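EDTA monooxygenase (EDTA-degrading bacterium BNC1, PDB 5DQP) probably oxidises EDTA with reduced FMN and molecular oxygen, as a flavin-dependent monooxygenase of the bacterial-luciferase type. Local coordinates at residues V365-I370 with Q404-F409; V9-S14 with L264-P269; E246-A251 with Q374-D379; R5-S10 with E420-P425. One frame throughout, in Å; residues are numbered along the deposited sequence.

All four contacts gather round the barrel of this luciferase-like monooxygenase, their centres about 14 to 19 Å apart. Contact 2 lies deepest, between strands 7-11 and 262-271. Contact 4 uses the same first strand, shares V9 and S10 with contact 2, and ties it to the turn after helix 418-421. Contact 3 links helix 237-253 to the loop leading into strand 380-383, where D379 O meets Y7 N. Contact 1 joins helix 362-374 to the end of helix 390-405; V408 O meets M6 N. Along the chain, contact 2 closes before contact 1 opens, and contacts 1 and 3 lie inside the loop closed by contact 4, which packs a turn near the C-terminus against the first barrel strand.

Contact 1: residues V365-I370 with Q404-F409; sequences VADRLI and QSRGVF
I370 lays its CD1 methyl against the aliphatic part of R406, touching three successive carbons of the arginine. CD1 comes closest to CG of R406, at 3.5 Å, with R406 CB at 3.7 Å and CD only slightly farther off. The isoleucine reaches this far because its longer branch is stretched out, CD1 trans to CA (chi2 177°), and it runs across the arginine chain at about a right angle. The same branch meets V408 one carbon earlier: CG1 of I370 is 4.1 Å from CG2 of V408, again in a perpendicular crossing. I370 thus rests on the first and the last of three consecutive residues, with G407 between them making the turn.

The polar end of R406 continues past the isoleucine to D367, one helical turn back. OD1 of D367 and NH1 of R406 form a salt bridge of 3.3 Å, but the hydrogen bond within it is weak, bent to 124° at the proton. Carboxylate and guanidinium planes lie only 19° apart, yet OD1 approaches the guanidinium obliquely. This pair is on the solvent side, with the apolar touches beneath it.

G407, at positive phi, closes helix 390-405 in a Schellman motif, and this reversal delivers V408 to its place. Helix 362-374 packs beside helix 390-405, A366 touching I402 and L403; L369 rests on F267 of strand 262-271, and the backbone of V408 bonds to M6 just ahead of strand 7-11.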
loop_
_atom_site.group_PDB
_atom_site.type_symbol
_atom_site.label_atom_id
_atom_site.label_comp_id
_atom_site.label_asym_id
_atom_site.label_seq_id
_atom_site.Cartn_x
_atom_site.Cartn_y
_atom_site.Cartn_z
ATOM N N VAL A 365 3.930 -35.255 3.743
ATOM C CA VAL A 365 4.032 -34.012 2.989
ATOM C C VAL A 365 5.495 -33.670 2.711
ATOM O O VAL A 365 5.863 -33.337 1.574
ATOM C CB VAL A 365 3.304 -32.884 3.735
ATOM C CG1 VAL A 365 3.610 -31.516 3.059
ATOM C CG2 VAL A 365 1.805 -33.187 3.766
ATOM N N ALA A 366 6.352 -33.762 3.741
ATOM C CA ALA A 366 7.771 -33.470 3.558
ATOM C C ALA A 366 8.379 -34.387 2.515
ATOM O O ALA A 366 9.155 -33.941 1.664
ATOM C CB ALA A 366 8.546 -33.587 4.891
ATOM N N ASP A 367 8.043 -35.684 2.577
ATOM C CA ASP A 367 8.529 -36.636 1.581
ATOM C C ASP A 367 8.095 -36.245 0.182
ATOM O O ASP A 367 8.889 -36.325 -0.755
ATOM C CB ASP A 367 8.042 -38.062 1.897
ATOM C CG ASP A 367 8.600 -38.590 3.211
ATOM O OD1 ASP A 367 9.411 -37.858 3.837
ATOM O OD2 ASP A 367 8.222 -39.720 3.612
ATOM N N ARG A 368 6.840 -35.825 0.014
ATOM C CA ARG A 368 6.408 -35.375 -1.309
ATOM C C ARG A 368 7.139 -34.099 -1.735
ATOM O O ARG A 368 7.608 -33.994 -2.874
ATOM C CB ARG A 368 4.893 -35.169 -1.334
ATOM C CG ARG A 368 4.376 -34.928 -2.759
ATOM C CD ARG A 368 2.927 -34.528 -2.799
ATOM N NE ARG A 368 2.025 -35.524 -2.226
ATOM C CZ ARG A 368 1.368 -36.435 -2.943
ATOM N NH1 ARG A 368 0.546 -37.297 -2.341
ATOM N NH2 ARG A 368 1.546 -36.497 -4.259
ATOM N N LEU A 369 7.270 -33.121 -0.835
ATOM C CA LEU A 369 8.004 -31.908 -1.200
ATOM C C LEU A 369 9.427 -32.235 -1.635
ATOM O O LEU A 369 9.899 -31.743 -2.663
ATOM C CB LEU A 369 8.027 -30.916 -0.040
ATOM C CG LEU A 369 6.614 -30.460 0.374
ATOM C CD1 LEU A 369 6.655 -29.314 1.395
ATOM C CD2 LEU A 369 5.779 -30.060 -0.815
ATOM N N ILE A 370 10.136 -33.044 -0.843
ATOM C CA ILE A 370 11.528 -33.363 -1.147
ATOM C C ILE A 370 11.608 -34.158 -2.436
ATOM O O ILE A 370 12.556 -34.010 -3.219
ATOM C CB ILE A 370 12.173 -34.145 0.009
ATOM C CG1 ILE A 370 12.266 -33.289 1.281
ATOM C CG2 ILE A 370 13.546 -34.690 -0.422
ATOM C CD1 ILE A 370 12.851 -34.043 2.510
ATOM N N GLN A 404 14.064 -29.160 7.670
ATOM C CA GLN A 404 15.352 -28.676 8.160
ATOM C C GLN A 404 16.256 -29.842 8.581
ATOM O O GLN A 404 17.447 -29.845 8.260
ATOM C CB GLN A 404 15.153 -27.682 9.307
ATOM C CG GLN A 404 14.652 -26.307 8.861
ATOM C CD GLN A 404 13.922 -25.579 9.971
ATOM O OE1 GLN A 404 13.550 -26.192 10.971
ATOM N NE2 GLN A 404 13.677 -24.270 9.791
ATOM N N SER A 405 15.716 -30.849 9.269
ATOM C CA SER A 405 16.533 -32.039 9.573
ATOM C C SER A 405 17.042 -32.689 8.304
ATOM O O SER A 405 18.188 -33.152 8.235
ATOM C CB SER A 405 15.727 -33.079 10.352
ATOM O OG SER A 405 15.151 -32.505 11.502
ATOM N N ARG A 406 16.172 -32.782 7.301
ATOM C CA ARG A 406 16.561 -33.381 6.041
ATOM C C ARG A 406 17.689 -32.620 5.351
ATOM O O ARG A 406 18.263 -33.145 4.395
ATOM C CB ARG A 406 15.327 -33.471 5.146
ATOM C CG ARG A 406 14.239 -34.369 5.746
ATOM C CD ARG A 406 14.515 -35.814 5.431
ATOM N NE ARG A 406 14.052 -36.715 6.474
ATOM C CZ ARG A 406 13.081 -37.598 6.317
ATOM N NH1 ARG A 406 12.459 -37.709 5.133
ATOM N NH2 ARG A 406 12.749 -38.373 7.349
ATOM N N GLY A 407 18.027 -31.415 5.804
ATOM C CA GLY A 407 19.101 -30.675 5.164
ATOM C C GLY A 407 18.709 -29.896 3.925
ATOM O O GLY A 407 19.590 -29.423 3.204
ATOM N N VAL A 408 17.417 -29.720 3.661
ATOM C CA VAL A 408 16.960 -29.095 2.423
ATOM C C VAL A 408 16.332 -27.731 2.652
ATOM O O VAL A 408 15.898 -27.097 1.675
ATOM C CB VAL A 408 15.975 -30.005 1.666
ATOM C CG1 VAL A 408 16.573 -31.375 1.514
ATOM C CG2 VAL A 408 14.609 -30.059 2.390
ATOM N N PHE A 409 16.252 -27.263 3.906
ATOM C CA PHE A 409 15.614 -26.000 4.251
ATOM C C PHE A 409 16.333 -25.312 5.407
ATOM O O PHE A 409 16.643 -25.961 6.408
ATOM C CB PHE A 409 14.134 -26.197 4.626
ATOM C CG PHE A 409 13.378 -24.928 4.572
ATOM C CD1 PHE A 409 13.142 -24.326 3.332
ATOM C CD2 PHE A 409 12.996 -24.265 5.739
ATOM C CE1 PHE A 409 12.499 -23.092 3.238
ATOM C CE2 PHE A 409 12.340 -23.011 5.653
ATOM C CZ PHE A 409 12.101 -22.437 4.409
#

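Contact 2: residues V9-S14 with L264-P269; sequences VSWLNS and LPSFVP
This is a side-chain contact between two strands of the barrel sheet that are not direct neighbours: strand 380-383 runs between 7-11 and 262-271 and pairs with both. V9 and W11 point toward L264 and S266, and the two pairs follow each other along the strands. In the apolar pair, CG2 of V9 touches CD1 of L264 at 3.7 Å, the two branched chains crossing at about a right angle. V382 of the intervening strand touches L264, S266 and W11.

Alternating residues of parallel strands that face one another in this way are what fill the inside of a TIM-type barrel, the fold of the luciferase-like monooxygenases. Toward the C-terminal end of strand 7-11 the contact becomes polar. In one of two modelled conformers of W11, its indole NE1 donates to OG of S266 over 3.1 Å, with an angle of 147° at the proton; the bond may not be permanent. The hydroxyl lies at the ring edge, 19° out of the indole plane. S266 offers it by swinging OG trans to its own backbone N (chi1 -176°). F54 meets the indole edge-to-face, and the W11 side chain is about 7 Å from that of T94, a predicted FMN-binding residue.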
loop_
_atom_site.group_PDB
_atom_site.type_symbol
_atom_site.label_atom_id
_atom_site.label_comp_id
_atom_site.label_asym_id
_atom_site.label_seq_id
_atom_site.Cartn_x
_atom_site.Cartn_y
_atom_site.Cartn_z
ATOM N N VAL A 9 7.061 -20.366 0.235
ATOM C CA VAL A 9 6.274 -19.142 0.319
ATOM C C VAL A 9 4.893 -19.499 0.848
ATOM O O VAL A 9 4.335 -20.534 0.472
ATOM C CB VAL A 9 6.168 -18.458 -1.063
ATOM C CG1 VAL A 9 5.211 -17.228 -0.984
ATOM C CG2 VAL A 9 7.553 -18.081 -1.582
ATOM N N SER A 10 4.328 -18.647 1.705
ATOM C CA SER A 10 3.051 -18.944 2.353
ATOM C C SER A 10 1.992 -17.925 1.947
ATOM O O SER A 10 2.160 -16.727 2.195
ATOM C CB SER A 10 3.183 -18.949 3.880
ATOM O OG SER A 10 3.735 -17.717 4.368
ATOM N N TRP A 11 0.915 -18.400 1.321
ATOM C CA TRP A 11 -0.241 -17.540 1.120
ATOM C C TRP A 11 -0.668 -16.970 2.458
ATOM O O TRP A 11 -0.656 -17.660 3.483
ATOM C CB TRP A 11 -1.430 -18.292 0.532
ATOM C CG TRP A 11 -1.338 -18.753 -0.849
ATOM C CD1 TRP A 11 -0.472 -19.680 -1.354
ATOM C CD2 TRP A 11 -2.214 -18.388 -1.924
ATOM N NE1 TRP A 11 -0.735 -19.893 -2.687
ATOM C CE2 TRP A 11 -1.800 -19.113 -3.062
ATOM C CE3 TRP A 11 -3.305 -17.512 -2.037
ATOM C CZ2 TRP A 11 -2.433 -18.984 -4.305
ATOM C CZ3 TRP A 11 -3.934 -17.387 -3.267
ATOM C CH2 TRP A 11 -3.495 -18.117 -4.386
ATOM N N LEU A 12 -1.095 -15.723 2.443
ATOM C CA LEU A 12 -1.516 -15.076 3.678
ATOM C C LEU A 12 -2.896 -14.429 3.629
ATOM O O LEU A 12 -3.313 -13.836 4.629
ATOM C CB LEU A 12 -0.476 -14.024 4.108
ATOM C CG LEU A 12 -0.065 -14.209 5.581
ATOM C CD1 LEU A 12 0.587 -15.584 5.843
ATOM C CD2 LEU A 12 0.850 -13.089 6.047
ATOM N N ASN A 13 -3.633 -14.568 2.536
ATOM C CA ASN A 13 -4.903 -13.851 2.397
ATOM C C ASN A 13 -5.950 -14.264 3.429
ATOM O O ASN A 13 -6.209 -15.454 3.648
ATOM C CB ASN A 13 -5.481 -14.083 1.005
ATOM C CG ASN A 13 -4.652 -13.443 -0.070
ATOM O OD1 ASN A 13 -3.613 -13.945 -0.421
ATOM N ND2 ASN A 13 -5.119 -12.334 -0.599
ATOM N N SER A 14 -6.593 -13.262 4.016
ATOM C CA SER A 14 -7.911 -13.413 4.664
ATOM C C SER A 14 -7.846 -14.525 5.709
ATOM O O SER A 14 -6.942 -14.514 6.560
ATOM C CB SER A 14 -8.960 -13.606 3.570
ATOM O OG SER A 14 -10.252 -13.734 4.146
ATOM N N LEU A 264 7.779 -22.412 -8.413
ATOM C CA LEU A 264 7.168 -22.850 -7.155
ATOM C C LEU A 264 5.740 -23.316 -7.422
ATOM O O LEU A 264 4.838 -22.475 -7.570
ATOM C CB LEU A 264 7.159 -21.739 -6.110
ATOM C CG LEU A 264 8.382 -20.848 -5.960
ATOM C CD1 LEU A 264 8.219 -19.975 -4.728
ATOM C CD2 LEU A 264 9.657 -21.665 -5.871
ATOM N N PRO A 265 5.503 -24.632 -7.498
ATOM C CA PRO A 265 4.126 -25.137 -7.536
ATOM C C PRO A 265 3.392 -24.798 -6.249
ATOM O O PRO A 265 3.978 -24.766 -5.168
ATOM C CB PRO A 265 4.307 -26.657 -7.695
ATOM C CG PRO A 265 5.694 -26.842 -8.225
ATOM C CD PRO A 265 6.474 -25.743 -7.509
ATOM N N SER A 266 2.101 -24.530 -6.384
ATOM C CA SER A 266 1.256 -24.072 -5.298
ATOM C C SER A 266 0.322 -25.206 -4.924
ATOM O O SER A 266 -0.194 -25.900 -5.802
ATOM C CB SER A 266 0.458 -22.820 -5.715
ATOM O OG SER A 266 -0.310 -22.300 -4.636
ATOM N N PHE A 267 0.101 -25.402 -3.628
ATOM C CA PHE A 267 -0.817 -26.461 -3.233
ATOM C C PHE A 267 -1.368 -26.187 -1.839
ATOM O O PHE A 267 -0.820 -25.383 -1.069
ATOM C CB PHE A 267 -0.133 -27.832 -3.288
ATOM C CG PHE A 267 0.809 -28.077 -2.152
ATOM C CD1 PHE A 267 2.031 -27.463 -2.119
ATOM C CD2 PHE A 267 0.459 -28.907 -1.104
ATOM C CE1 PHE A 267 2.892 -27.670 -1.067
ATOM C CE2 PHE A 267 1.336 -29.121 -0.056
ATOM C CZ PHE A 267 2.543 -28.502 -0.038
ATOM N N VAL A 268 -2.459 -26.883 -1.528
ATOM C CA VAL A 268 -3.156 -26.767 -0.251
ATOM C C VAL A 268 -2.794 -27.984 0.596
ATOM O O VAL A 268 -3.172 -29.103 0.232
ATOM C CB VAL A 268 -4.671 -26.691 -0.454
ATOM C CG1 VAL A 268 -5.384 -26.537 0.906
ATOM C CG2 VAL A 268 -5.035 -25.564 -1.438
ATOM N N PRO A 269 -2.088 -27.827 1.697
ATOM C CA PRO A 269 -1.846 -28.991 2.561
ATOM C C PRO A 269 -2.984 -29.224 3.551
ATOM O O PRO A 269 -3.446 -28.282 4.201
ATOM C CB PRO A 269 -0.550 -28.613 3.288
ATOM C CG PRO A 269 -0.633 -27.133 3.392
ATOM C CD PRO A 269 -1.365 -26.633 2.172
#

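Contact 3: residues E246-A251 with Q374-D379; sequences EARAAA and QDEAAD
A salt-bridge network of one arginine and two carboxylates joins helix 237-253 to the loop that leads from helix 362-374 into strand 380-383 of the barrel. R248 is the arginine, and its fully extended chain, with chi2 and chi3 both trans, carries the guanidinium from the helix straight out to E376 and D379. E376 is the positive-phi residue of the Schellman motif that ends helix 362-374, and the turn there aims its side chain at R248.

The two acids are met differently. OE2 of E376 alone takes both terminal nitrogens, NH1 of R248 at 3.1 Å and NH2 of R248 at 3.2 Å, an end-on grip made nearly along the C-O bond. Its carboxylate stands almost upright against the guanidinium, the planes 83° apart. D379 instead lies nearly flat with it, at 25°: its OD1 receives NH2 of R248 through the syn lone pair at 3.0 Å. With an alanine at R248, E376 and D379 would probably lose the short bonds that tie them to helix 237-253, and their pairing with R4 is long and weak.

D379 is also held from the sheet side, where OD2 accepts the backbone N of V263. That same OD2 takes a hydrogen bond from a water at 2.6 Å, and the water in turn accepts from NE of R248 at 2.9 Å, in the guanidinium plane.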
loop_
_atom_site.group_PDB
_atom_site.type_symbol
_atom_site.label_atom_id
_atom_site.label_comp_id
_atom_site.label_asym_id
_atom_site.label_seq_id
_atom_site.Cartn_x
_atom_site.Cartn_y
_atom_site.Cartn_z
ATOM N N GLU A 246 11.335 -26.081 -19.304
ATOM C CA GLU A 246 10.900 -25.089 -20.291
ATOM C C GLU A 246 10.965 -23.661 -19.764
ATOM O O GLU A 246 11.211 -22.737 -20.545
ATOM C CB GLU A 246 9.466 -25.372 -20.757
ATOM C CG GLU A 246 9.310 -26.664 -21.554
ATOM C CD GLU A 246 7.880 -26.908 -22.012
ATOM O OE1 GLU A 246 7.576 -28.054 -22.416
ATOM O OE2 GLU A 246 7.062 -25.958 -21.970
ATOM N N ALA A 247 10.724 -23.449 -18.467
ATOM C CA ALA A 247 10.886 -22.109 -17.901
ATOM C C ALA A 247 12.344 -21.686 -17.958
ATOM O O ALA A 247 12.668 -20.571 -18.390
ATOM C CB ALA A 247 10.372 -22.059 -16.458
ATOM N N ARG A 248 13.239 -22.569 -17.521
ATOM C CA ARG A 248 14.657 -22.233 -17.531
ATOM C C ARG A 248 15.149 -21.991 -18.945
ATOM O O ARG A 248 15.955 -21.086 -19.180
ATOM C CB ARG A 248 15.473 -23.351 -16.894
ATOM C CG ARG A 248 15.193 -23.502 -15.441
ATOM C CD ARG A 248 15.998 -24.637 -14.879
ATOM N NE ARG A 248 15.754 -24.808 -13.455
ATOM C CZ ARG A 248 16.302 -25.776 -12.727
ATOM N NH1 ARG A 248 17.135 -26.633 -13.300
ATOM N NH2 ARG A 248 16.014 -25.892 -11.434
ATOM N N ALA A 249 14.686 -22.803 -19.901
ATOM C CA ALA A 249 15.135 -22.646 -21.280
ATOM C C ALA A 249 14.597 -21.360 -21.885
ATOM O O ALA A 249 15.306 -20.679 -22.635
ATOM C CB ALA A 249 14.719 -23.857 -22.117
ATOM N N ALA A 250 13.348 -21.006 -21.573
ATOM C CA ALA A 250 12.777 -19.784 -22.127
ATOM C C ALA A 250 13.497 -18.550 -21.583
ATOM O O ALA A 250 13.732 -17.578 -22.313
ATOM C CB ALA A 250 11.276 -19.733 -21.830
ATOM N N ALA A 251 13.874 -18.584 -20.309
ATOM C CA ALA A 251 14.584 -17.461 -19.721
ATOM C C ALA A 251 15.964 -17.311 -20.348
ATOM O O ALA A 251 16.358 -16.216 -20.767
ATOM C CB ALA A 251 14.693 -17.654 -18.205
ATOM N N GLN A 374 13.936 -32.425 -5.367
ATOM C CA GLN A 374 15.205 -33.021 -5.770
ATOM C C GLN A 374 15.189 -33.514 -7.210
ATOM O O GLN A 374 16.230 -33.522 -7.874
ATOM C CB GLN A 374 15.563 -34.179 -4.841
ATOM C CG GLN A 374 17.045 -34.425 -4.774
ATOM C CD GLN A 374 17.374 -35.415 -3.710
ATOM O OE1 GLN A 374 16.954 -36.568 -3.784
ATOM N NE2 GLN A 374 18.116 -34.981 -2.694
ATOM N N ASP A 375 14.047 -33.954 -7.694
ATOM C CA ASP A 375 13.908 -34.338 -9.082
ATOM C C ASP A 375 13.658 -33.131 -9.982
ATOM O O ASP A 375 13.314 -33.299 -11.157
ATOM C CB ASP A 375 12.787 -35.378 -9.213
ATOM C CG ASP A 375 13.174 -36.731 -8.603
ATOM O OD1 ASP A 375 14.389 -36.967 -8.410
ATOM O OD2 ASP A 375 12.283 -37.560 -8.317
ATOM N N GLU A 376 13.771 -31.923 -9.429
ATOM C CA GLU A 376 13.696 -30.696 -10.206
ATOM C C GLU A 376 12.338 -30.513 -10.863
ATOM O O GLU A 376 12.240 -29.962 -11.966
ATOM C CB GLU A 376 14.798 -30.661 -11.259
ATOM C CG GLU A 376 16.154 -31.095 -10.716
ATOM C CD GLU A 376 17.103 -29.937 -10.443
ATOM O OE1 GLU A 376 17.980 -30.090 -9.561
ATOM O OE2 GLU A 376 16.986 -28.882 -11.108
ATOM N N ALA A 377 11.284 -31.010 -10.223
ATOM C CA ALA A 377 9.938 -30.614 -10.603
ATOM C C ALA A 377 9.513 -29.335 -9.904
ATOM O O ALA A 377 8.386 -28.871 -10.113
ATOM C CB ALA A 377 8.942 -31.730 -10.294
ATOM N N ALA A 378 10.402 -28.750 -9.104
ATOM C CA ALA A 378 10.111 -27.580 -8.282
ATOM C C ALA A 378 11.421 -27.038 -7.731
ATOM O O ALA A 378 12.331 -27.808 -7.421
ATOM C CB ALA A 378 9.182 -27.960 -7.124
ATOM N N ASP A 379 11.511 -25.713 -7.605
ATOM C CA ASP A 379 12.567 -25.123 -6.787
ATOM C C ASP A 379 12.116 -24.846 -5.351
ATOM O O ASP A 379 12.935 -24.429 -4.524
ATOM C CB ASP A 379 13.080 -23.830 -7.439
ATOM C CG ASP A 379 13.556 -24.062 -8.876
ATOM O OD1 ASP A 379 14.626 -24.691 -9.044
ATOM O OD2 ASP A 379 12.852 -23.653 -9.836
HETATM O O HOH W 1 14.174 -22.978 -11.913
#

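Contact 4: residues R5-S10 with E420-P425; sequences RMYLVS and ERLGLP
R421 O accepts a hydrogen bond of 2.6 Å from a water that also lies beside the Y7 hydroxyl, so the end of the tyrosine is bridged to the last turn of helix 418-421. The water is in the plane of the Y7 ring, at its edge. R421 O itself also approaches that edge, 3.6 Å from CE1 of Y7. Next to it, CD1 of Y7 touches the CD2 methyl of L422 at 3.6 Å, which comes to the ring obliquely. With CG anti to its carbonyl carbon (chi1 -58°), Y7 sends its ring out from the strand and against this turn.

R5 supports the ring from its own segment. Its guanidinium lies under Y7 with CE1 3.4 Å above its plane, over the centre. It is held there by NH2 of R5, which donates to M6 O at 3.0 Å in a nearly straight bond (164°), and by the salt bridge from NH1 to D51. NH1 also reaches CG of R421 at 3.7 Å. The R421 head turns elsewhere, to the carbonyls of D88, E415 and D51. A serine in place of Y7 would probably strand the bridging water and open a gap beside L422 and over the R5 guanidinium.

The turn is a Schellman motif with G423 at positive phi; a CB there would come close to Y7 OH. L422 lies with L262 and I229, side chains of neighbouring strands, so this C-terminal turn packs at the start of strand 7-11, the N-terminal end of a TIM-type barrel.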
loop_
_atom_site.group_PDB
_atom_site.type_symbol
_atom_site.label_atom_id
_atom_site.label_comp_id
_atom_site.label_asym_id
_atom_site.label_seq_id
_atom_site.Cartn_x
_atom_site.Cartn_y
_atom_site.Cartn_z
ATOM N N ARG A 5 18.970 -25.304 -2.222
ATOM C CA ARG A 5 18.030 -25.637 -1.163
ATOM C C ARG A 5 16.614 -25.275 -1.616
ATOM O O ARG A 5 16.416 -24.570 -2.605
ATOM C CB ARG A 5 18.437 -24.949 0.155
ATOM C CG ARG A 5 18.537 -23.414 0.124
ATOM C CD ARG A 5 17.165 -22.760 0.358
ATOM N NE ARG A 5 17.265 -21.349 0.732
ATOM C CZ ARG A 5 16.254 -20.603 1.181
ATOM N NH1 ARG A 5 16.471 -19.327 1.477
ATOM N NH2 ARG A 5 15.025 -21.119 1.333
ATOM N N MET A 6 15.629 -25.782 -0.881
ATOM C CA MET A 6 14.214 -25.587 -1.189
ATOM C C MET A 6 13.727 -24.224 -0.693
ATOM O O MET A 6 14.058 -23.812 0.423
ATOM C CB MET A 6 13.398 -26.701 -0.516
ATOM C CG MET A 6 11.892 -26.656 -0.738
ATOM S SD MET A 6 11.067 -27.926 0.243
ATOM C CE MET A 6 11.890 -29.415 -0.352
ATOM N N TYR A 7 12.918 -23.542 -1.506
ATOM C CA TYR A 7 12.296 -22.279 -1.101
ATOM C C TYR A 7 10.823 -22.502 -0.765
ATOM O O TYR A 7 10.161 -23.349 -1.364
ATOM C CB TYR A 7 12.424 -21.208 -2.197
ATOM C CG TYR A 7 13.861 -20.937 -2.577
ATOM C CD1 TYR A 7 14.638 -20.058 -1.843
ATOM C CD2 TYR A 7 14.454 -21.603 -3.651
ATOM C CE1 TYR A 7 15.973 -19.839 -2.173
ATOM C CE2 TYR A 7 15.774 -21.396 -3.982
ATOM C CZ TYR A 7 16.529 -20.515 -3.235
ATOM O OH TYR A 7 17.836 -20.300 -3.571
ATOM N N LEU A 8 10.313 -21.740 0.203
ATOM C CA LEU A 8 8.926 -21.857 0.642
ATOM C C LEU A 8 8.273 -20.487 0.762
ATOM O O LEU A 8 8.849 -19.564 1.350
ATOM C CB LEU A 8 8.837 -22.581 1.992
ATOM C CG LEU A 8 9.214 -24.057 2.023
ATOM C CD1 LEU A 8 9.151 -24.529 3.453
ATOM C CD2 LEU A 8 8.274 -24.913 1.123
ATOM N N VAL A 9 7.061 -20.366 0.235
ATOM C CA VAL A 9 6.274 -19.142 0.319
ATOM C C VAL A 9 4.893 -19.499 0.848
ATOM O O VAL A 9 4.335 -20.534 0.472
ATOM C CB VAL A 9 6.168 -18.458 -1.063
ATOM C CG1 VAL A 9 5.211 -17.228 -0.984
ATOM C CG2 VAL A 9 7.553 -18.081 -1.582
ATOM N N SER A 10 4.328 -18.647 1.705
ATOM C CA SER A 10 3.051 -18.944 2.353
ATOM C C SER A 10 1.992 -17.925 1.947
ATOM O O SER A 10 2.160 -16.727 2.195
ATOM C CB SER A 10 3.183 -18.949 3.880
ATOM O OG SER A 10 3.735 -17.717 4.368
ATOM N N GLU A 420 18.376 -11.276 -2.483
ATOM C CA GLU A 420 19.563 -12.046 -2.101
ATOM C C GLU A 420 19.201 -13.378 -1.450
ATOM O O GLU A 420 19.870 -14.390 -1.681
ATOM C CB GLU A 420 20.453 -11.208 -1.173
ATOM C CG GLU A 420 21.011 -9.964 -1.880
ATOM C CD GLU A 420 21.694 -8.958 -0.947
ATOM O OE1 GLU A 420 21.155 -8.693 0.151
ATOM O OE2 GLU A 420 22.762 -8.416 -1.329
ATOM N N ARG A 421 18.148 -13.407 -0.629
ATOM C CA ARG A 421 17.675 -14.676 -0.071
ATOM C C ARG A 421 17.381 -15.704 -1.171
ATOM O O ARG A 421 17.720 -16.891 -1.049
ATOM C CB ARG A 421 16.426 -14.419 0.783
ATOM C CG ARG A 421 15.822 -15.687 1.421
ATOM C CD ARG A 421 14.810 -15.323 2.482
ATOM N NE ARG A 421 15.331 -14.329 3.420
ATOM C CZ ARG A 421 14.571 -13.435 4.039
ATOM N NH1 ARG A 421 13.261 -13.429 3.814
ATOM N NH2 ARG A 421 15.107 -12.561 4.891
ATOM N N LEU A 422 16.767 -15.257 -2.262
ATOM C CA LEU A 422 16.386 -16.136 -3.365
ATOM C C LEU A 422 17.538 -16.472 -4.309
ATOM O O LEU A 422 17.339 -17.272 -5.225
ATOM C CB LEU A 422 15.250 -15.487 -4.161
ATOM C CG LEU A 422 13.995 -15.342 -3.307
ATOM C CD1 LEU A 422 12.874 -14.747 -4.130
ATOM C CD2 LEU A 422 13.610 -16.717 -2.800
ATOM N N GLY A 423 18.721 -15.880 -4.127
ATOM C CA GLY A 423 19.843 -16.224 -4.975
ATOM C C GLY A 423 19.752 -15.658 -6.369
ATOM O O GLY A 423 20.357 -16.208 -7.284
ATOM N N LEU A 424 19.017 -14.561 -6.559
ATOM C CA LEU A 424 18.739 -13.986 -7.869
ATOM C C LEU A 424 19.796 -12.960 -8.274
ATOM O O LEU A 424 20.478 -12.383 -7.424
ATOM C CB LEU A 424 17.359 -13.335 -7.860
ATOM C CG LEU A 424 16.156 -14.287 -7.759
ATOM C CD1 LEU A 424 14.904 -13.470 -7.462
ATOM C CD2 LEU A 424 15.966 -15.156 -9.045
ATOM N N PRO A 425 19.953 -12.722 -9.581
ATOM C CA PRO A 425 20.878 -11.677 -10.047
ATOM C C PRO A 425 20.564 -10.330 -9.419
ATOM O O PRO A 425 19.400 -9.945 -9.290
ATOM C CB PRO A 425 20.630 -11.626 -11.562
ATOM C CG PRO A 425 19.788 -12.814 -11.886
ATOM C CD PRO A 425 19.057 -13.183 -10.650
HETATM O O HOH W 2 19.150 -18.721 -2.147
#